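ABC transporter ATP-binding protein (Leptospira interrogans serovar Copenhageni, PDB 4HZI) probably binds and hydrolyses ATP as the ATPase subunit of an orphan ABC transporter involved in manganese utilization and tolerance. Local coordinates at residues Ile110-Ser115 / Phe194-Glu199; Asp198-Ser203 / Ser227-His232. All blocks are in the same frame, centred on the assembly; numbering follows the deposited sequence.

Interaction 1: Ile110-Ser115 / Phe194-Glu199; sequences IGILDS and FLIMDE
Ile-110 and Phe-194 open a parallel pairing of two strands in the core sheet of an ABC ATPase; the second strand, FLIMDE, matches the Walker B motif. Both branches of Ile-110 stand on one side of the Phe-194 ring: CG1 lies 3.5 Å from CE1 of Phe-194, while CG2, anti to its own backbone N, makes a CH-pi contact over the face, 4.2 Å from the ring centroid. Gly-111 follows, bonded to the other strand through both its N and its O. Its N donates to Phe-194 O (2.8 Å), and its O accepts a nearly straight bond from Ile-196 N at 2.7 Å (176°). CD1 of Leu-195 leans against this glycine carbonyl. Ile-112 returns to the face carrying Ile-110, Phe-194 and Ile-196; its second torsion, -71°, bends CD1 back to within 3.5 Å of Ile-196 CD1, the two side chains running alongside. Leu-113 drops to the opposite face, where its CB and CD1 meet CG of Met-197 and helix 176-188 packs beneath. Leu-113 N bonds to Ile-196 O at 2.8 Å, and Leu-113 O accepts from Asp-198 N at 3.1 Å. Past Asp-114 the chains part, and water replaces the direct bonds: one water molecule accepts from Ser-115 N and donates to Asp-198 O, 3.0 Å from each atom.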
# COMPACT_ATOMS: atom_id res chain seq x y z
N ILE A 110 16.81 18.57 8.75
CA ILE A 110 15.83 17.90 7.90
C ILE A 110 15.06 16.89 8.73
O ILE A 110 15.66 15.92 9.22
CB ILE A 110 16.49 17.18 6.73
CG1 ILE A 110 17.31 18.16 5.89
CG2 ILE A 110 15.43 16.51 5.88
CD1 ILE A 110 17.97 17.52 4.64
N GLY A 111 13.76 17.11 8.93
CA GLY A 111 12.93 16.11 9.61
C GLY A 111 12.54 14.99 8.67
O GLY A 111 12.30 15.25 7.50
N ILE A 112 12.48 13.76 9.16
CA ILE A 112 12.05 12.64 8.36
C ILE A 112 10.92 11.93 9.03
O ILE A 112 11.03 11.59 10.22
CB ILE A 112 13.12 11.54 8.21
CG1 ILE A 112 14.39 12.10 7.60
CG2 ILE A 112 12.56 10.38 7.37
CD1 ILE A 112 14.23 12.45 6.14
N LEU A 113 9.85 11.69 8.28
CA LEU A 113 8.80 10.78 8.72
C LEU A 113 8.91 9.52 7.85
O LEU A 113 8.58 9.53 6.65
CB LEU A 113 7.43 11.44 8.59
CG LEU A 113 6.24 10.81 9.34
CD1 LEU A 113 4.94 11.53 9.02
CD2 LEU A 113 6.04 9.33 9.09
N ASP A 114 9.38 8.44 8.45
CA ASP A 114 9.43 7.12 7.77
C ASP A 114 8.98 6.01 8.74
O ASP A 114 9.36 5.99 9.90
CB ASP A 114 10.80 6.86 7.11
CG ASP A 114 11.85 6.35 8.07
OD1 ASP A 114 11.77 6.62 9.29
OD2 ASP A 114 12.78 5.67 7.58
N SER A 115 8.12 5.13 8.25
CA SER A 115 7.40 4.20 9.13
C SER A 115 8.23 2.98 9.52
O SER A 115 7.93 2.33 10.52
CB SER A 115 6.08 3.79 8.47
OG SER A 115 5.36 4.94 8.03
N PHE A 194 13.11 21.86 6.91
CA PHE A 194 12.13 21.17 6.09
C PHE A 194 11.90 19.71 6.51
O PHE A 194 12.71 19.09 7.22
CB PHE A 194 12.35 21.37 4.58
CG PHE A 194 13.21 20.35 3.90
CD1 PHE A 194 14.58 20.45 3.94
CD2 PHE A 194 12.65 19.35 3.15
CE1 PHE A 194 15.39 19.54 3.27
CE2 PHE A 194 13.44 18.41 2.48
CZ PHE A 194 14.79 18.50 2.55
N LEU A 195 10.77 19.17 6.07
CA LEU A 195 10.32 17.85 6.43
C LEU A 195 10.19 16.96 5.21
O LEU A 195 9.61 17.33 4.18
CB LEU A 195 8.96 17.95 7.10
CG LEU A 195 8.23 16.65 7.41
CD1 LEU A 195 9.02 15.68 8.28
CD2 LEU A 195 6.96 17.05 8.15
N ILE A 196 10.71 15.76 5.32
CA ILE A 196 10.46 14.75 4.30
C ILE A 196 9.48 13.71 4.80
O ILE A 196 9.72 13.08 5.82
CB ILE A 196 11.75 14.02 3.89
CG1 ILE A 196 12.82 14.96 3.38
CG2 ILE A 196 11.40 12.98 2.84
CD1 ILE A 196 14.17 14.27 3.10
N MET A 197 8.35 13.55 4.12
CA MET A 197 7.40 12.51 4.47
C MET A 197 7.44 11.42 3.39
O MET A 197 6.94 11.58 2.28
CB MET A 197 5.99 13.06 4.61
CG MET A 197 5.88 13.95 5.84
SD MET A 197 4.24 14.59 5.97
CE MET A 197 4.55 16.14 5.14
N ASP A 198 8.07 10.32 3.74
CA ASP A 198 8.38 9.25 2.81
C ASP A 198 7.30 8.16 2.89
O ASP A 198 7.35 7.32 3.80
CB ASP A 198 9.77 8.69 3.19
CG ASP A 198 10.31 7.67 2.20
OD1 ASP A 198 9.70 7.48 1.11
OD2 ASP A 198 11.37 7.07 2.52
N GLU A 199 6.30 8.23 2.02
CA GLU A 199 5.23 7.22 1.96
C GLU A 199 4.49 7.14 3.32
O GLU A 199 4.31 6.05 3.86
CB GLU A 199 5.85 5.85 1.64
CG GLU A 199 6.45 5.80 0.24
CD GLU A 199 5.39 5.55 -0.82
OE1 GLU A 199 4.18 5.56 -0.48
OE2 GLU A 199 5.77 5.33 -2.00
O HOH W 1 8.75 5.11 5.28
O HOH W 2 6.22 6.65 6.51

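Interaction 2: Asp198-Ser203 / Ser227-His232; sequences DEPCSS and SLYITH
Pro-200 sets CG and CD against the Tyr-229 ring in the tight half of this contact, where the loop after the Walker B strand meets the neighbouring parallel strand. CG of Pro-200 sits 3.5 Å from CE2 of Tyr-229, and CD of the proline stands over one ring face, offset toward the rim. On the other side of the strand, Ile-230 sets CG2 3.8 Å from Asp-198 OD1. Between these two packed patches Glu-199 N donates to Ile-230 O (2.8 Å), a bent bond of 137° that ends the pairing as the loop turns off into a type I turn.

The more open half belongs to Glu-199 and His-232, both partly exposed. Bent at its second torsion (-81°), the glutamate chain brings OE2 to the imidazole edge, where His-232 ND1 donates to it at 3.1 Å. OE2 lies in the ring plane, but the carboxylate is turned 54° from it; ND1 approaches syn, somewhat out of the carboxylate plane. The histidine matches the switch (H-loop) position of ABC ATPases and packs on Asp-205 of the second subunit. Helix 73-80 flanks the Ile-230 face, helix 206-222 holds Pro-200, Cys-201 and Tyr-229 from the other, and strand 62-67 borders Thr-231.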
# COMPACT_ATOMS: atom_id res chain seq x y z
N ASP A 198 8.07 10.32 3.74
CA ASP A 198 8.38 9.25 2.81
C ASP A 198 7.30 8.16 2.89
O ASP A 198 7.35 7.32 3.80
CB ASP A 198 9.77 8.69 3.19
CG ASP A 198 10.31 7.67 2.20
OD1 ASP A 198 9.70 7.48 1.11
OD2 ASP A 198 11.37 7.07 2.52
N GLU A 199 6.30 8.23 2.02
CA GLU A 199 5.23 7.22 1.96
C GLU A 199 4.49 7.14 3.32
O GLU A 199 4.31 6.05 3.86
CB GLU A 199 5.85 5.85 1.64
CG GLU A 199 6.45 5.80 0.24
CD GLU A 199 5.39 5.55 -0.82
OE1 GLU A 199 4.18 5.56 -0.48
OE2 GLU A 199 5.77 5.33 -2.00
N PRO A 200 4.15 8.30 3.91
CA PRO A 200 3.57 8.33 5.25
C PRO A 200 2.22 7.61 5.34
O PRO A 200 1.84 7.25 6.45
CB PRO A 200 3.35 9.82 5.50
CG PRO A 200 3.09 10.36 4.15
CD PRO A 200 4.10 9.63 3.29
N CYS A 201 1.53 7.36 4.22
CA CYS A 201 0.25 6.62 4.31
C CYS A 201 0.40 5.10 4.19
O CYS A 201 -0.60 4.38 4.10
CB CYS A 201 -0.75 7.12 3.29
SG CYS A 201 -1.26 8.82 3.66
N SER A 202 1.65 4.62 4.19
CA SER A 202 1.92 3.20 4.17
C SER A 202 1.20 2.51 5.34
O SER A 202 1.18 3.05 6.48
CB SER A 202 3.44 2.94 4.21
OG SER A 202 4.03 3.38 5.44
N SER A 203 0.57 1.38 5.01
CA SER A 203 -0.17 0.56 5.96
C SER A 203 -1.48 1.17 6.38
O SER A 203 -2.12 0.63 7.29
CB SER A 203 0.63 0.28 7.24
OG SER A 203 1.92 -0.15 6.91
N SER A 227 7.90 21.21 2.98
CA SER A 227 7.87 19.76 2.91
C SER A 227 8.02 19.15 1.53
O SER A 227 7.69 19.76 0.53
CB SER A 227 6.62 19.21 3.60
OG SER A 227 5.48 19.34 2.83
N LEU A 228 8.44 17.89 1.56
CA LEU A 228 8.54 17.03 0.41
C LEU A 228 7.84 15.75 0.75
O LEU A 228 8.20 15.09 1.67
CB LEU A 228 10.01 16.73 0.08
CG LEU A 228 10.30 15.78 -1.06
CD1 LEU A 228 9.79 16.30 -2.39
CD2 LEU A 228 11.80 15.53 -1.20
N TYR A 229 6.81 15.44 0.01
CA TYR A 229 5.92 14.30 0.23
C TYR A 229 6.17 13.30 -0.87
O TYR A 229 6.01 13.59 -2.06
CB TYR A 229 4.49 14.79 0.18
CG TYR A 229 3.40 13.85 0.65
CD1 TYR A 229 2.88 12.87 -0.20
CD2 TYR A 229 2.86 13.95 1.93
CE1 TYR A 229 1.86 12.03 0.23
CE2 TYR A 229 1.83 13.11 2.35
CZ TYR A 229 1.36 12.14 1.52
OH TYR A 229 0.36 11.31 1.94
N ILE A 230 6.54 12.09 -0.48
CA ILE A 230 6.89 11.05 -1.45
C ILE A 230 5.85 9.96 -1.47
O ILE A 230 5.53 9.36 -0.45
CB ILE A 230 8.26 10.46 -1.06
CG1 ILE A 230 9.32 11.60 -1.08
CG2 ILE A 230 8.70 9.36 -2.05
CD1 ILE A 230 10.04 11.67 0.17
N THR A 231 5.34 9.67 -2.67
CA THR A 231 4.29 8.69 -2.85
C THR A 231 4.31 8.07 -4.24
O THR A 231 4.89 8.62 -5.20
CB THR A 231 2.89 9.32 -2.57
OG1 THR A 231 1.89 8.31 -2.61
CG2 THR A 231 2.56 10.38 -3.56
N HIS A 232 3.66 6.91 -4.33
CA HIS A 232 3.30 6.31 -5.61
C HIS A 232 1.81 6.31 -5.84
O HIS A 232 1.35 5.81 -6.85
CB HIS A 232 3.89 4.92 -5.81
CG HIS A 232 3.30 3.87 -4.92
ND1 HIS A 232 3.79 3.65 -3.66
CD2 HIS A 232 2.33 2.94 -5.12
CE1 HIS A 232 3.13 2.65 -3.09
NE2 HIS A 232 2.23 2.22 -3.95

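Strand 194-198 is common to both contacts, lying between 110-113 and 227-231 in the same sheet, so interaction 1 and interaction 2 bind its two edges. Met-197 joins them through its own backbone: its N and O probably hydrogen-bond to Leu-228 O and Ile-230 N. Interaction 1 is largely a regular ladder lined with apolar side chains and ends in water at Ser-115. Interaction 2 has little ladder left; a buried proline–tyrosine contact and a polar glutamate–histidine pair take over, the latter near the second subunit. Interaction 1, on an outermost strand of the sheet, is partly buried; interaction 2 is buried at Pro-200 and Tyr-229 and more open at Glu-199 and His-232, near the probable nucleotide site.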